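Local coordinates for protein quinoline 2-oxidoreductase large subunit (Pseudomonas putida, PDB 1T3Q) that carries the molybdenum-pterin cytosine dinucleotide cofactor of a molybdenum hydroxylase and probably hydroxylates quinoline at carbon 2, at residues T109-E114 against G324-L329; L141-G146 against A361-P366; G394-E399 against L432-V437; I400-V405 against Q428-L433. All blocks are in the same frame, centred on the assembly; numbering follows the deposited sequence.

In the fold
The four contacts form two clusters, contacts 1 and 3 lying about 44 Å apart between centres. Contacts 1 and 2, 8 Å apart, interlock along the chain: 109-114 and 141-146 come first, then 324-329 and 361-366. Contact 1 joins a hammerhead-domain loop, and contact 2 the loop after strand 135-140, to loops following strands 312-322 and 352-360, parallel neighbours in one sheet; they touch through Arg110 and Asn363. Contacts 3 and 4, 7 Å apart, come later and share helices 397-402 and 426-437, tied by the salt bridge of Arg402 and Glu434. The first pair fastens the hammerhead part of the chain to the molybdopterin-binding part; the second packs two helices on the sheet of strands 454-467 and 655-665.

Contact 1 of 4, residues T109-E114 against G324-L329; sequences TRFVGE and GAYNNL. With SO4 (sulfate ion), chain M.
The phenol oxygen of Tyr326 is held from two directions: Tyr326 OH donates to Glu114 OE1 at 2.7 Å and accepts from Arg110 NH2 at 2.8 Å. Both partners come from the loop between strands 108-109 and 115-121 of the a/b hammerhead domain, which makes a type II beta turn from Phe111 to Glu114, while Tyr326 belongs to the loop after strand 312-322 in the molybdopterin-binding part of the chain. Glu114 offers Tyr326 the syn lone pair of OE1. Its second oxygen turns back on its own loop, Glu114 OE2 accepting from Arg110 N at 2.7 Å, so the carboxylate braces the turn as well as the tyrosine. The guanidinium stands nearly perpendicular to the Tyr326 ring, 86° between planes, with the hydroxyl lying in the guanidinium plane. Arg110 NH1 also donates to O1 of a sulfate, probably from the crystallisation liquor, and Arg110 NH2 to its O3, both at 2.9 Å; Asp159 makes a salt bridge to NH1.

Apolar packing flanks the polar end. Ala325 CB sits 3.8 Å from Arg110 CB. Phe111 has CG between its backbone N and carbonyl carbon, chi1 73°, and its CE2 lies 4.0 Å from Tyr326 CE2, edge to edge. A phenylalanine in place of Tyr326 would probably leave Glu114 OE1 and Arg110 NH2 without the hydroxyl that links them. On the turn's own side, Glu114 CB lies over one face of the Phe111 ring, 3.6 Å above its plane and offset toward the rim.

Contact 2 of 4, residues L141-G146 against A361-P366; sequences LPAVTG and ATNKCP
Asn363 has CG anti to its carbonyl carbon, chi1 -71°, and a chi2 of 112° then turns OD1 toward the backbone of Ala143 and Val144. Asn363 OD1 accepts a hydrogen bond from Val144 N at 2.8 Å, on a lone pair in the carbonyl plane and with an almost straight N-H...O angle of 172°. The return bond runs from Asn363 N to Val144 O at 2.9 Å, so one residue grips both the N-H and the C=O of Val144. Asn363 is the centre of an inverse gamma turn just after strand 352-360, and its amide nitrogen goes on to Ala157 O and Arg110 O. An alanine at Asn363 would probably leave Val144 N without its acceptor and those two carbonyls without this donor, though the bond from its backbone N could remain.

Around this pair the packing is close. Ala143 CB lies 3.5 Å from Asn363 OD1, while Val144 CG1 approaches Ala361 O at 3.7 Å. Thr362 CG2 rests against the carbonyl end of Gly146, the N-cap residue of helix 147-152.

Lys364, fully extended beyond CG, runs to Thr145, where NZ makes a weak bond to Thr145 O at 3.1 Å. Its stronger partner is Asp322, whose other carboxylate oxygen accepts from Thr362 OG1. The loop between strand 135-140 and helix 147-152 is therefore fastened where Asn363 OD1 and N meet the main chain of Val144, with the lysine charge probably balanced by Asp322.

Contact 3 of 4, residues G394-E399 against L432-V437; sequences GLSPFE and LLEEMV
A CH-pi contact carries most of this meeting: Glu434 CB stands over the centre of the Phe398 ring, 3.7 Å from the centroid and only 11° off the ring normal. With CG anti to its backbone N, chi1 179°, Glu434 continues over the ring, and its carboxylate plane is tilted 32° from that of the phenyl group. Glu434 OE2 comes to 3.6 Å from Phe398 CD1. At the far end of the ring, Glu434 CA is 3.7 Å from Phe398 CE2.

Apolar contacts complete the setting. Leu433 CG approaches Phe398 CE2 at 4.2 Å, and Val437 CG2 lies 4.3 Å from Phe398 CZ. These side chains pack helix 397-402 against helix 426-437, and both helices lie on a mixed sheet: Val460 of strand 454-467 touches Phe398 and Leu433, while Val663 of strand 655-665 touches Leu433.

The polar contacts gather at the start of the first helix. Ser396 is its N-cap, and Ser396 OG accepts from Glu399 N at 2.9 Å, with a weaker bond from Phe398 N. A Schellman motif with Gly394 as its C-prime residue ends the preceding helix two residues earlier. One water joins the segments, bonded to Ser396 OG and donating to Glu434 OE2 at 2.6 Å. The other carboxylate oxygen, Glu434 OE1, forms a salt bridge with Arg402 one turn along helix 397-402.

Contact 4 of 4, residues I400-V405 against Q428-L433; sequences IRRRNV and QTINLL
Ile430 points its CD1 methyl toward residues 401-405, where it meets the base of one arginine and the backbone of the next. Ile430 CD1 lies 3.6 Å from Arg401 CB and 3.9 Å from Arg402 N. The same methyl reaches Val405 CB at 4.2 Å. The other branch of Ile430, CG2, sits 4.1 Å from Arg402 CG, beside the aliphatic part of that side chain.

Arg402 is extended from CG to NE, and its guanidinium meets the side-chain amide of Asn431 at its edge, the two planes nearly coplanar at 29° apart. Arg401 sets off near Ile430, but its charged end leads elsewhere, to Glu383, Asp387 and Pro397 O. Within 400-405, Asn404 ND2 donates to Ile400 O at 2.8 Å.

This is helix-to-helix packing over a sheet, Val462 of strand 454-467 touching both Arg401 and Ile430. The guanidinium of Arg402 forms a salt bridge with Glu399 of its own helix and has Glu434 as a second carboxylate partner, so its positive charge probably offsets two nearby negative ones while its aliphatic part packs against Ile430.

Contact 1 of 4, residues T109-E114 against G324-L329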
loop_
_atom_site.group_PDB
_atom_site.type_symbol
_atom_site.label_atom_id
_atom_site.label_comp_id
_atom_site.label_asym_id
_atom_site.label_seq_id
_atom_site.Cartn_x
_atom_site.Cartn_y
_atom_site.Cartn_z
ATOM N N THR B 109 -23.230 -30.627 -8.649
ATOM C CA THR B 109 -22.416 -29.767 -9.504
ATOM C C THR B 109 -23.190 -29.613 -10.804
ATOM O O THR B 109 -23.856 -30.550 -11.244
ATOM C CB THR B 109 -21.011 -30.367 -9.779
ATOM O OG1 THR B 109 -21.129 -31.616 -10.474
ATOM C CG2 THR B 109 -20.279 -30.597 -8.467
ATOM N N ARG B 110 -23.108 -28.440 -11.425
ATOM C CA ARG B 110 -23.868 -28.205 -12.642
ATOM C C ARG B 110 -23.084 -27.911 -13.917
ATOM O O ARG B 110 -23.654 -27.475 -14.911
ATOM C CB ARG B 110 -24.892 -27.110 -12.379
ATOM C CG ARG B 110 -25.779 -27.418 -11.167
ATOM C CD ARG B 110 -26.953 -26.469 -11.091
ATOM N NE ARG B 110 -27.869 -26.782 -9.998
ATOM C CZ ARG B 110 -27.757 -26.318 -8.757
ATOM N NH1 ARG B 110 -28.653 -26.661 -7.840
ATOM N NH2 ARG B 110 -26.760 -25.506 -8.430
ATOM N N PHE B 111 -21.779 -28.150 -13.882
ATOM C CA PHE B 111 -20.942 -27.985 -15.064
ATOM C C PHE B 111 -19.504 -28.376 -14.767
ATOM O O PHE B 111 -19.023 -28.213 -13.646
ATOM C CB PHE B 111 -21.043 -26.553 -15.637
ATOM C CG PHE B 111 -20.346 -25.494 -14.823
ATOM C CD1 PHE B 111 -18.992 -25.219 -15.025
ATOM C CD2 PHE B 111 -21.046 -24.739 -13.892
ATOM C CE1 PHE B 111 -18.353 -24.210 -14.313
ATOM C CE2 PHE B 111 -20.412 -23.721 -13.168
ATOM C CZ PHE B 111 -19.065 -23.455 -13.380
ATOM N N VAL B 112 -18.838 -28.949 -15.763
ATOM C CA VAL B 112 -17.452 -29.351 -15.606
ATOM C C VAL B 112 -16.660 -28.087 -15.336
ATOM O O VAL B 112 -16.713 -27.136 -16.119
ATOM C CB VAL B 112 -16.915 -30.023 -16.883
ATOM C CG1 VAL B 112 -15.426 -30.311 -16.737
ATOM C CG2 VAL B 112 -17.677 -31.313 -17.143
ATOM N N GLY B 113 -15.941 -28.072 -14.220
ATOM C CA GLY B 113 -15.152 -26.910 -13.862
ATOM C C GLY B 113 -15.678 -26.161 -12.654
ATOM O O GLY B 113 -14.975 -25.312 -12.103
ATOM N N GLU B 114 -16.910 -26.453 -12.232
ATOM C CA GLU B 114 -17.461 -25.767 -11.068
ATOM C C GLU B 114 -16.621 -26.155 -9.860
ATOM O O GLU B 114 -16.187 -27.293 -9.744
ATOM C CB GLU B 114 -18.924 -26.167 -10.836
ATOM C CG GLU B 114 -19.634 -25.312 -9.800
ATOM C CD GLU B 114 -21.134 -25.566 -9.759
ATOM O OE1 GLU B 114 -21.882 -24.637 -9.375
ATOM O OE2 GLU B 114 -21.565 -26.691 -10.109
ATOM N N GLY B 324 -25.536 -21.679 -20.284
ATOM C CA GLY B 324 -24.771 -22.281 -19.212
ATOM C C GLY B 324 -25.673 -22.545 -18.022
ATOM O O GLY B 324 -26.884 -22.304 -18.083
ATOM N N ALA B 325 -25.069 -23.010 -16.933
ATOM C CA ALA B 325 -25.787 -23.383 -15.718
ATOM C C ALA B 325 -26.427 -22.283 -14.889
ATOM O O ALA B 325 -27.428 -22.534 -14.214
ATOM C CB ALA B 325 -24.866 -24.213 -14.824
ATOM N N TYR B 326 -25.853 -21.081 -14.920
ATOM C CA TYR B 326 -26.374 -19.961 -14.137
ATOM C C TYR B 326 -26.324 -18.665 -14.936
ATOM O O TYR B 326 -25.788 -18.619 -16.046
ATOM C CB TYR B 326 -25.525 -19.746 -12.880
ATOM C CG TYR B 326 -25.271 -20.980 -12.042
ATOM C CD1 TYR B 326 -26.238 -21.460 -11.156
ATOM C CD2 TYR B 326 -24.057 -21.664 -12.128
ATOM C CE1 TYR B 326 -26.000 -22.591 -10.373
ATOM C CE2 TYR B 326 -23.810 -22.799 -11.352
ATOM C CZ TYR B 326 -24.789 -23.256 -10.476
ATOM O OH TYR B 326 -24.548 -24.374 -9.706
ATOM N N ASN B 327 -26.884 -17.612 -14.348
ATOM C CA ASN B 327 -26.849 -16.292 -14.954
ATOM C C ASN B 327 -25.617 -15.635 -14.355
ATOM O O ASN B 327 -25.434 -15.659 -13.139
ATOM C CB ASN B 327 -28.063 -15.447 -14.553
ATOM C CG ASN B 327 -29.329 -15.848 -15.272
ATOM O OD1 ASN B 327 -30.272 -16.344 -14.655
ATOM N ND2 ASN B 327 -29.366 -15.625 -16.577
ATOM N N ASN B 328 -24.764 -15.066 -15.197
ATOM C CA ASN B 328 -23.589 -14.369 -14.696
ATOM C C ASN B 328 -24.120 -13.074 -14.089
ATOM O O ASN B 328 -25.207 -12.618 -14.447
ATOM C CB ASN B 328 -22.647 -14.005 -15.846
ATOM C CG ASN B 328 -23.270 -12.999 -16.802
ATOM O OD1 ASN B 328 -23.754 -13.356 -17.875
ATOM N ND2 ASN B 328 -23.280 -11.736 -16.398
ATOM N N LEU B 329 -23.363 -12.483 -13.174
ATOM C CA LEU B 329 -23.752 -11.211 -12.573
ATOM C C LEU B 329 -22.709 -10.232 -13.119
ATOM O O LEU B 329 -21.516 -10.512 -13.049
ATOM C CB LEU B 329 -23.645 -11.284 -11.048
ATOM C CG LEU B 329 -24.650 -10.586 -10.114
ATOM C CD1 LEU B 329 -23.883 -9.767 -9.092
ATOM C CD2 LEU B 329 -25.638 -9.721 -10.880
HETATM S S SO4 M . -27.712 -25.151 -4.583
HETATM O O1 SO4 M . -28.862 -25.963 -5.026
HETATM O O2 SO4 M . -26.750 -26.008 -3.864
HETATM O O3 SO4 M . -27.054 -24.543 -5.758
HETATM O O4 SO4 M . -28.180 -24.088 -3.676
#

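Contact 2 of 4, residues L141-G146 against A361-P366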
loop_
_atom_site.group_PDB
_atom_site.type_symbol
_atom_site.label_atom_id
_atom_site.label_comp_id
_atom_site.label_asym_id
_atom_site.label_seq_id
_atom_site.Cartn_x
_atom_site.Cartn_y
_atom_site.Cartn_z
ATOM N N LEU B 141 -25.286 -37.412 -13.316
ATOM C CA LEU B 141 -26.692 -37.247 -13.662
ATOM C C LEU B 141 -26.808 -36.812 -15.119
ATOM O O LEU B 141 -25.847 -36.300 -15.700
ATOM C CB LEU B 141 -27.329 -36.176 -12.773
ATOM C CG LEU B 141 -27.278 -36.370 -11.255
ATOM C CD1 LEU B 141 -27.664 -35.073 -10.557
ATOM C CD2 LEU B 141 -28.212 -37.504 -10.853
ATOM N N PRO B 142 -27.982 -37.025 -15.736
ATOM C CA PRO B 142 -28.143 -36.614 -17.135
ATOM C C PRO B 142 -27.948 -35.104 -17.219
ATOM O O PRO B 142 -28.518 -34.348 -16.430
ATOM C CB PRO B 142 -29.570 -37.050 -17.465
ATOM C CG PRO B 142 -30.261 -36.994 -16.125
ATOM C CD PRO B 142 -29.231 -37.602 -15.209
ATOM N N ALA B 143 -27.130 -34.672 -18.168
ATOM C CA ALA B 143 -26.842 -33.256 -18.327
ATOM C C ALA B 143 -27.450 -32.678 -19.595
ATOM O O ALA B 143 -27.756 -33.409 -20.539
ATOM C CB ALA B 143 -25.335 -33.039 -18.333
ATOM N N VAL B 144 -27.637 -31.362 -19.598
ATOM C CA VAL B 144 -28.172 -30.663 -20.759
ATOM C C VAL B 144 -26.922 -30.198 -21.495
ATOM O O VAL B 144 -26.205 -29.314 -21.030
ATOM C CB VAL B 144 -29.027 -29.457 -20.344
ATOM C CG1 VAL B 144 -29.509 -28.712 -21.582
ATOM C CG2 VAL B 144 -30.216 -29.931 -19.509
ATOM N N THR B 145 -26.670 -30.809 -22.645
ATOM C CA THR B 145 -25.467 -30.527 -23.417
ATOM C C THR B 145 -25.568 -29.496 -24.531
ATOM O O THR B 145 -24.580 -29.224 -25.211
ATOM C CB THR B 145 -24.932 -31.829 -24.021
ATOM O OG1 THR B 145 -25.948 -32.412 -24.846
ATOM C CG2 THR B 145 -24.571 -32.816 -22.913
ATOM N N GLY B 146 -26.749 -28.920 -24.722
ATOM C CA GLY B 146 -26.902 -27.936 -25.775
ATOM C C GLY B 146 -28.303 -27.371 -25.873
ATOM O O GLY B 146 -29.220 -27.814 -25.177
ATOM N N ALA B 361 -30.753 -22.656 -20.141
ATOM C CA ALA B 361 -29.718 -23.134 -19.245
ATOM C C ALA B 361 -29.183 -24.463 -19.758
ATOM O O ALA B 361 -29.942 -25.310 -20.238
ATOM C CB ALA B 361 -30.280 -23.298 -17.839
ATOM N N THR B 362 -27.868 -24.631 -19.672
ATOM C CA THR B 362 -27.209 -25.855 -20.100
ATOM C C THR B 362 -26.170 -26.150 -19.029
ATOM O O THR B 362 -25.816 -25.267 -18.247
ATOM C CB THR B 362 -26.490 -25.676 -21.455
ATOM O OG1 THR B 362 -25.525 -24.627 -21.344
ATOM C CG2 THR B 362 -27.485 -25.324 -22.553
ATOM N N ASN B 363 -25.685 -27.382 -18.973
ATOM C CA ASN B 363 -24.689 -27.717 -17.970
ATOM C C ASN B 363 -23.282 -27.388 -18.466
ATOM O O ASN B 363 -22.475 -28.268 -18.754
ATOM C CB ASN B 363 -24.820 -29.189 -17.573
ATOM C CG ASN B 363 -26.083 -29.449 -16.764
ATOM O OD1 ASN B 363 -27.004 -30.123 -17.223
ATOM N ND2 ASN B 363 -26.137 -28.893 -15.560
ATOM N N LYS B 364 -23.020 -26.087 -18.564
ATOM C CA LYS B 364 -21.738 -25.556 -19.014
ATOM C C LYS B 364 -21.482 -24.335 -18.152
ATOM O O LYS B 364 -22.364 -23.907 -17.407
ATOM C CB LYS B 364 -21.832 -25.135 -20.478
ATOM C CG LYS B 364 -22.241 -26.254 -21.414
ATOM C CD LYS B 364 -22.471 -25.744 -22.828
ATOM C CE LYS B 364 -22.957 -26.874 -23.727
ATOM N NZ LYS B 364 -23.154 -26.444 -25.129
ATOM N N CYS B 365 -20.289 -23.759 -18.225
ATOM C CA CYS B 365 -20.063 -22.588 -17.404
ATOM C C CYS B 365 -20.987 -21.497 -17.946
ATOM O O CYS B 365 -21.352 -21.497 -19.127
ATOM C CB CYS B 365 -18.602 -22.145 -17.456
ATOM S SG CYS B 365 -18.177 -21.279 -18.941
ATOM N N PRO B 366 -21.409 -20.575 -17.080
ATOM C CA PRO B 366 -22.298 -19.509 -17.542
ATOM C C PRO B 366 -21.768 -18.683 -18.702
ATOM O O PRO B 366 -20.569 -18.408 -18.803
ATOM C CB PRO B 366 -22.541 -18.670 -16.280
ATOM C CG PRO B 366 -21.468 -19.096 -15.322
ATOM C CD PRO B 366 -21.244 -20.535 -15.620
#

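Contact 3 of 4, residues G394-E399 against L432-V437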
loop_
_atom_site.group_PDB
_atom_site.type_symbol
_atom_site.label_atom_id
_atom_site.label_comp_id
_atom_site.label_asym_id
_atom_site.label_seq_id
_atom_site.Cartn_x
_atom_site.Cartn_y
_atom_site.Cartn_z
ATOM N N GLY B 394 -27.935 -8.858 -58.345
ATOM C CA GLY B 394 -26.942 -8.283 -59.233
ATOM C C GLY B 394 -26.566 -6.874 -58.816
ATOM O O GLY B 394 -26.130 -6.069 -59.641
ATOM N N LEU B 395 -26.749 -6.569 -57.535
ATOM C CA LEU B 395 -26.407 -5.257 -56.990
ATOM C C LEU B 395 -25.120 -5.414 -56.194
ATOM O O LEU B 395 -24.814 -6.505 -55.721
ATOM C CB LEU B 395 -27.499 -4.761 -56.039
ATOM C CG LEU B 395 -28.910 -4.477 -56.555
ATOM C CD1 LEU B 395 -29.819 -4.203 -55.369
ATOM C CD2 LEU B 395 -28.888 -3.290 -57.507
ATOM N N SER B 396 -24.364 -4.334 -56.042
ATOM C CA SER B 396 -23.140 -4.420 -55.262
ATOM C C SER B 396 -23.590 -4.411 -53.808
ATOM O O SER B 396 -24.675 -3.917 -53.491
ATOM C CB SER B 396 -22.241 -3.212 -55.516
ATOM O OG SER B 396 -22.616 -2.123 -54.691
ATOM N N PRO B 397 -22.773 -4.969 -52.904
ATOM C CA PRO B 397 -23.158 -4.983 -51.489
ATOM C C PRO B 397 -23.295 -3.568 -50.928
ATOM O O PRO B 397 -24.011 -3.342 -49.954
ATOM C CB PRO B 397 -22.026 -5.777 -50.828
ATOM C CG PRO B 397 -20.852 -5.533 -51.745
ATOM C CD PRO B 397 -21.481 -5.648 -53.111
ATOM N N PHE B 398 -22.602 -2.616 -51.545
ATOM C CA PHE B 398 -22.678 -1.239 -51.093
ATOM C C PHE B 398 -23.987 -0.599 -51.543
ATOM O O PHE B 398 -24.615 0.140 -50.788
ATOM C CB PHE B 398 -21.496 -0.427 -51.634
ATOM C CG PHE B 398 -20.164 -1.015 -51.294
ATOM C CD1 PHE B 398 -19.495 -1.830 -52.202
ATOM C CD2 PHE B 398 -19.591 -0.790 -50.048
ATOM C CE1 PHE B 398 -18.270 -2.420 -51.871
ATOM C CE2 PHE B 398 -18.368 -1.374 -49.707
ATOM C CZ PHE B 398 -17.711 -2.191 -50.624
ATOM N N GLU B 399 -24.398 -0.901 -52.769
ATOM C CA GLU B 399 -25.623 -0.337 -53.330
ATOM C C GLU B 399 -26.889 -0.815 -52.620
ATOM O O GLU B 399 -27.785 -0.017 -52.351
ATOM C CB GLU B 399 -25.708 -0.658 -54.828
ATOM C CG GLU B 399 -26.959 -0.130 -55.547
ATOM C CD GLU B 399 -27.164 1.368 -55.385
ATOM O OE1 GLU B 399 -26.164 2.118 -55.366
ATOM O OE2 GLU B 399 -28.332 1.803 -55.292
ATOM N N LEU B 432 -17.572 5.728 -48.320
ATOM C CA LEU B 432 -16.147 5.801 -48.004
ATOM C C LEU B 432 -15.532 4.400 -48.040
ATOM O O LEU B 432 -14.435 4.198 -48.564
ATOM C CB LEU B 432 -15.945 6.405 -46.612
ATOM C CG LEU B 432 -14.677 7.229 -46.348
ATOM C CD1 LEU B 432 -14.440 7.278 -44.851
ATOM C CD2 LEU B 432 -13.472 6.635 -47.052
ATOM N N LEU B 433 -16.251 3.440 -47.470
ATOM C CA LEU B 433 -15.792 2.060 -47.431
ATOM C C LEU B 433 -15.592 1.538 -48.856
ATOM O O LEU B 433 -14.587 0.892 -49.152
ATOM C CB LEU B 433 -16.814 1.201 -46.675
ATOM C CG LEU B 433 -16.400 -0.199 -46.220
ATOM C CD1 LEU B 433 -15.140 -0.125 -45.372
ATOM C CD2 LEU B 433 -17.542 -0.823 -45.416
ATOM N N GLU B 434 -16.538 1.828 -49.745
ATOM C CA GLU B 434 -16.409 1.376 -51.122
ATOM C C GLU B 434 -15.158 1.976 -51.768
ATOM O O GLU B 434 -14.435 1.283 -52.476
ATOM C CB GLU B 434 -17.650 1.744 -51.938
ATOM C CG GLU B 434 -17.560 1.308 -53.396
ATOM C CD GLU B 434 -18.871 1.459 -54.142
ATOM O OE1 GLU B 434 -19.526 2.508 -53.986
ATOM O OE2 GLU B 434 -19.239 0.532 -54.895
ATOM N N GLU B 435 -14.907 3.259 -51.522
ATOM C CA GLU B 435 -13.726 3.928 -52.073
ATOM C C GLU B 435 -12.455 3.229 -51.589
ATOM O O GLU B 435 -11.522 2.995 -52.357
ATOM C CB GLU B 435 -13.685 5.396 -51.631
ATOM N N MET B 436 -12.419 2.910 -50.302
ATOM C CA MET B 436 -11.262 2.241 -49.722
ATOM C C MET B 436 -11.026 0.884 -50.370
ATOM O O MET B 436 -9.896 0.529 -50.705
ATOM C CB MET B 436 -11.463 2.064 -48.218
ATOM C CG MET B 436 -11.530 3.368 -47.457
ATOM S SD MET B 436 -11.837 3.127 -45.696
ATOM C CE MET B 436 -10.234 2.506 -45.138
ATOM N N VAL B 437 -12.106 0.133 -50.555
ATOM C CA VAL B 437 -12.038 -1.198 -51.140
ATOM C C VAL B 437 -11.698 -1.212 -52.624
ATOM O O VAL B 437 -10.885 -2.023 -53.065
ATOM C CB VAL B 437 -13.371 -1.952 -50.927
ATOM C CG1 VAL B 437 -13.398 -3.233 -51.754
ATOM C CG2 VAL B 437 -13.543 -2.276 -49.456
HETATM O O HOH W 1 -21.795 0.427 -55.440
#

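Contact 4 of 4, residues I400-V405 against Q428-L433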
loop_
_atom_site.group_PDB
_atom_site.type_symbol
_atom_site.label_atom_id
_atom_site.label_comp_id
_atom_site.label_asym_id
_atom_site.label_seq_id
_atom_site.Cartn_x
_atom_site.Cartn_y
_atom_site.Cartn_z
ATOM N N ILE B 400 -26.979 -2.106 -52.313
ATOM C CA ILE B 400 -28.180 -2.587 -51.639
ATOM C C ILE B 400 -28.319 -1.934 -50.263
ATOM O O ILE B 400 -29.437 -1.722 -49.778
ATOM C CB ILE B 400 -28.199 -4.126 -51.504
ATOM C CG1 ILE B 400 -29.613 -4.582 -51.120
ATOM C CG2 ILE B 400 -27.186 -4.589 -50.456
ATOM C CD1 ILE B 400 -29.839 -6.075 -51.256
ATOM N N ARG B 401 -27.193 -1.601 -49.637
ATOM C CA ARG B 401 -27.229 -0.952 -48.335
ATOM C C ARG B 401 -27.674 0.508 -48.456
ATOM O O ARG B 401 -28.417 1.000 -47.611
ATOM C CB ARG B 401 -25.865 -1.067 -47.641
ATOM C CG ARG B 401 -25.596 -2.478 -47.115
ATOM C CD ARG B 401 -24.198 -2.624 -46.530
ATOM N NE ARG B 401 -24.001 -3.913 -45.859
ATOM C CZ ARG B 401 -23.818 -5.077 -46.475
ATOM N NH1 ARG B 401 -23.801 -5.146 -47.800
ATOM N NH2 ARG B 401 -23.635 -6.182 -45.755
ATOM N N ARG B 402 -27.234 1.197 -49.507
ATOM C CA ARG B 402 -27.641 2.588 -49.713
ATOM C C ARG B 402 -29.159 2.692 -49.820
ATOM O O ARG B 402 -29.754 3.686 -49.412
ATOM C CB ARG B 402 -27.054 3.157 -51.006
ATOM C CG ARG B 402 -25.554 3.287 -51.029
ATOM C CD ARG B 402 -25.115 4.095 -52.243
ATOM N NE ARG B 402 -23.661 4.156 -52.315
ATOM C CZ ARG B 402 -22.917 3.332 -53.041
ATOM N NH1 ARG B 402 -23.488 2.385 -53.773
ATOM N NH2 ARG B 402 -21.596 3.440 -53.012
ATOM N N ARG B 403 -29.778 1.663 -50.384
ATOM C CA ARG B 403 -31.224 1.652 -50.576
ATOM C C ARG B 403 -32.038 1.305 -49.335
ATOM O O ARG B 403 -33.266 1.381 -49.360
ATOM C CB ARG B 403 -31.582 0.679 -51.704
ATOM C CG ARG B 403 -30.887 1.000 -53.013
ATOM C CD ARG B 403 -31.248 0.014 -54.101
ATOM N NE ARG B 403 -30.566 0.333 -55.351
ATOM C CZ ARG B 403 -30.812 -0.262 -56.511
ATOM N NH1 ARG B 403 -30.142 0.098 -57.594
ATOM N NH2 ARG B 403 -31.731 -1.215 -56.589
ATOM N N ASN B 404 -31.367 0.936 -48.249
ATOM C CA ASN B 404 -32.079 0.570 -47.028
ATOM C C ASN B 404 -31.617 1.286 -45.768
ATOM O O ASN B 404 -32.281 1.231 -44.733
ATOM C CB ASN B 404 -31.977 -0.938 -46.824
ATOM C CG ASN B 404 -32.742 -1.712 -47.871
ATOM O OD1 ASN B 404 -33.973 -1.763 -47.840
ATOM N ND2 ASN B 404 -32.021 -2.307 -48.816
ATOM N N VAL B 405 -30.480 1.963 -45.854
ATOM C CA VAL B 405 -29.930 2.664 -44.704
ATOM C C VAL B 405 -30.716 3.917 -44.334
ATOM O O VAL B 405 -31.352 4.539 -45.188
ATOM C CB VAL B 405 -28.457 3.066 -44.973
ATOM C CG1 VAL B 405 -28.397 4.167 -46.026
ATOM C CG2 VAL B 405 -27.802 3.514 -43.705
ATOM N N GLN B 428 -22.546 7.956 -45.623
ATOM C CA GLN B 428 -21.172 8.338 -45.925
ATOM C C GLN B 428 -20.189 7.208 -45.627
ATOM O O GLN B 428 -19.156 7.091 -46.289
ATOM C CB GLN B 428 -20.787 9.603 -45.155
ATOM C CG GLN B 428 -19.345 10.037 -45.369
ATOM C CD GLN B 428 -19.077 11.467 -44.925
ATOM O OE1 GLN B 428 -19.721 11.980 -44.005
ATOM N NE2 GLN B 428 -18.110 12.110 -45.570
ATOM N N THR B 429 -20.513 6.371 -44.646
ATOM C CA THR B 429 -19.640 5.243 -44.313
ATOM C C THR B 429 -19.624 4.228 -45.457
ATOM O O THR B 429 -18.569 3.737 -45.850
ATOM C CB THR B 429 -20.098 4.538 -43.020
ATOM O OG1 THR B 429 -19.793 5.372 -41.895
ATOM C CG2 THR B 429 -19.399 3.202 -42.861
ATOM N N ILE B 430 -20.800 3.921 -45.990
ATOM C CA ILE B 430 -20.912 2.979 -47.095
ATOM C C ILE B 430 -20.084 3.466 -48.291
ATOM O O ILE B 430 -19.341 2.698 -48.901
ATOM C CB ILE B 430 -22.382 2.827 -47.541
ATOM C CG1 ILE B 430 -23.223 2.271 -46.386
ATOM C CG2 ILE B 430 -22.463 1.928 -48.767
ATOM C CD1 ILE B 430 -24.717 2.235 -46.668
ATOM N N ASN B 431 -20.219 4.750 -48.614
ATOM C CA ASN B 431 -19.505 5.344 -49.737
ATOM C C ASN B 431 -17.998 5.374 -49.529
ATOM O O ASN B 431 -17.234 5.079 -50.449
ATOM C CB ASN B 431 -20.017 6.767 -49.984
ATOM C CG ASN B 431 -21.433 6.791 -50.528
ATOM O OD1 ASN B 431 -22.138 7.798 -50.419
ATOM N ND2 ASN B 431 -21.851 5.690 -51.130
ATOM N N LEU B 432 -17.572 5.728 -48.320
ATOM C CA LEU B 432 -16.147 5.801 -48.004
ATOM C C LEU B 432 -15.532 4.400 -48.040
ATOM O O LEU B 432 -14.435 4.198 -48.564
ATOM C CB LEU B 432 -15.945 6.405 -46.612
ATOM C CG LEU B 432 -14.677 7.229 -46.348
ATOM C CD1 LEU B 432 -14.440 7.278 -44.851
ATOM C CD2 LEU B 432 -13.472 6.635 -47.052
ATOM N N LEU B 433 -16.251 3.440 -47.470
ATOM C CA LEU B 433 -15.792 2.060 -47.431
ATOM C C LEU B 433 -15.592 1.538 -48.856
ATOM O O LEU B 433 -14.587 0.892 -49.152
ATOM C CB LEU B 433 -16.814 1.201 -46.675
ATOM C CG LEU B 433 -16.400 -0.199 -46.220
ATOM C CD1 LEU B 433 -15.140 -0.125 -45.372
ATOM C CD2 LEU B 433 -17.542 -0.823 -45.416
#